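Local coordinates for protein 2,5-dihydroxypyridine 5,6-dioxygenase (Pseudomonas putida KT2440, PDB 7CUP) that catalyses the iron-dependent dioxygenolytic ring cleavage of 2,5-dihydroxypyridine to N-formylmaleamate in aerobic nicotinate degradation, at residues 170-175 with 199-204. Sequence-based numbering, arbitrary orientation.
Sequences GQYPAV and PNEDSA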
# COMPACT_ATOMS: atom_id res chain seq x y z
N GLY A 170 -25.17 -19.03 42.61
CA GLY A 170 -26.41 -18.30 42.94
C GLY A 170 -26.20 -16.80 42.95
O GLY A 170 -27.11 -16.06 42.61
N GLN A 171 -25.02 -16.34 43.32
CA GLN A 171 -24.74 -14.89 43.39
C GLN A 171 -24.74 -14.29 41.98
O GLN A 171 -25.01 -13.06 41.86
CB GLN A 171 -23.44 -14.67 44.16
CG GLN A 171 -23.25 -13.24 44.63
CD GLN A 171 -22.13 -13.13 45.64
OE1 GLN A 171 -21.50 -14.13 46.01
NE2 GLN A 171 -21.88 -11.92 46.09
N TYR A 172 -24.44 -15.06 40.92
CA TYR A 172 -24.02 -14.45 39.63
C TYR A 172 -24.77 -15.06 38.46
O TYR A 172 -25.12 -16.24 38.46
CB TYR A 172 -22.51 -14.57 39.45
CG TYR A 172 -21.70 -13.72 40.38
CD1 TYR A 172 -21.72 -12.34 40.29
CD2 TYR A 172 -20.91 -14.29 41.37
CE1 TYR A 172 -20.98 -11.55 41.16
CE2 TYR A 172 -20.18 -13.53 42.25
CZ TYR A 172 -20.19 -12.15 42.13
OH TYR A 172 -19.43 -11.38 42.95
N PRO A 173 -24.98 -14.30 37.37
CA PRO A 173 -25.75 -14.82 36.24
C PRO A 173 -24.97 -15.87 35.42
O PRO A 173 -23.79 -15.98 35.59
CB PRO A 173 -26.08 -13.56 35.42
CG PRO A 173 -25.02 -12.56 35.79
CD PRO A 173 -24.48 -12.95 37.15
N ALA A 174 -25.67 -16.61 34.57
CA ALA A 174 -25.15 -17.45 33.47
C ALA A 174 -24.93 -16.54 32.25
O ALA A 174 -25.79 -15.72 31.98
CB ALA A 174 -26.15 -18.53 33.16
N VAL A 175 -23.79 -16.65 31.57
CA VAL A 175 -23.54 -15.92 30.30
C VAL A 175 -23.30 -16.96 29.21
O VAL A 175 -22.60 -17.94 29.47
CB VAL A 175 -22.37 -14.93 30.44
CG1 VAL A 175 -21.99 -14.30 29.11
CG2 VAL A 175 -22.71 -13.85 31.45
N PRO A 199 -18.30 -18.36 40.47
CA PRO A 199 -18.62 -18.91 41.78
C PRO A 199 -19.07 -17.78 42.72
O PRO A 199 -18.65 -16.62 42.53
CB PRO A 199 -17.30 -19.51 42.27
CG PRO A 199 -16.22 -18.71 41.53
CD PRO A 199 -16.85 -18.32 40.20
N ASN A 200 -19.82 -18.12 43.77
CA ASN A 200 -20.15 -17.16 44.87
C ASN A 200 -18.85 -16.57 45.42
O ASN A 200 -17.81 -17.28 45.35
CB ASN A 200 -21.02 -17.84 45.94
CG ASN A 200 -22.33 -18.31 45.35
OD1 ASN A 200 -22.78 -17.77 44.34
ND2 ASN A 200 -22.91 -19.34 45.92
N GLU A 201 -18.89 -15.33 45.92
CA GLU A 201 -17.68 -14.61 46.42
C GLU A 201 -17.04 -15.47 47.54
O GLU A 201 -17.78 -16.08 48.33
CB GLU A 201 -18.06 -13.16 46.75
CG GLU A 201 -16.99 -12.11 46.37
CD GLU A 201 -16.68 -11.88 44.89
OE1 GLU A 201 -17.48 -12.35 44.05
OE2 GLU A 201 -15.63 -11.24 44.57
N ASP A 202 -15.71 -15.64 47.52
CA ASP A 202 -14.86 -16.32 48.55
C ASP A 202 -15.32 -17.76 48.86
O ASP A 202 -15.13 -18.19 50.00
CB ASP A 202 -14.80 -15.50 49.83
CG ASP A 202 -14.64 -14.02 49.57
OD1 ASP A 202 -13.58 -13.62 48.99
OD2 ASP A 202 -15.59 -13.27 49.90
N SER A 203 -15.80 -18.50 47.87
CA SER A 203 -16.48 -19.81 48.07
C SER A 203 -15.79 -20.97 47.36
O SER A 203 -15.92 -22.08 47.87
CB SER A 203 -17.89 -19.70 47.63
OG SER A 203 -18.40 -18.46 48.09
N ALA A 204 -15.17 -20.78 46.19
CA ALA A 204 -14.62 -21.91 45.40
C ALA A 204 -13.53 -22.61 46.21
O ALA A 204 -12.70 -21.91 46.81
CB ALA A 204 -14.11 -21.45 44.05
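Gln171 runs its side chain alongside Asn200, touching it with CB and OE1, and reaches the backbone N of Glu201. Its CG is anti to the backbone N (chi1 -164°), and the chain runs on extended to the amide. There OE1 accepts a nearly straight hydrogen bond from Glu201 N, 2.9 Å from Gln171 OE1. The donor is tilted 34° from the plane of the amide. The return bond runs from Gln171 N to Asn200 OD1, 2.8 Å apart. Each residue thus uses its side-chain oxygen to hold a backbone N-H of the facing loop. Asn200 OD1 also lies 3.2 Å from Gln171 CB. Its ND2 is bonded to Leu169 O, so both ends of the amide are held and its flip is fixed. An alanine in place of Asn200 would probably leave Gln171 N and Leu169 O without these partners and open a gap beside Gln171 CB.

The loop 170-175 links strand 164-168 to strand 175-177. The loop 199-204 follows strand 194-197. Strands 175-177 and 194-197 are antiparallel neighbours in a sheet that also carries the iron ligands His265, Ser302 and Asp320; the fourth ligand, His318, lies just before its last strand. The side chain of Pro199 is about 11 Å from the bound iron ion. A type II beta turn from Asn200 to Ser203 turns the second loop back.

Tyr172 meets that loop with the edge of its ring. Tyr172 CD2 lies 3.4 Å from Pro199 O, which sits near the ring plane. At the tip, Tyr172 OH donates to Glu201 OE1; the modelled separation of 2.4 Å is very short, and the exact length is doubtful. The carboxylate is turned 64° from the ring. Gln171 CG sits over one ring face, toward the rim. Glu201 OE2 takes a weak hydrogen bond from Asn306 and forms a long, weak ion pair with Arg313.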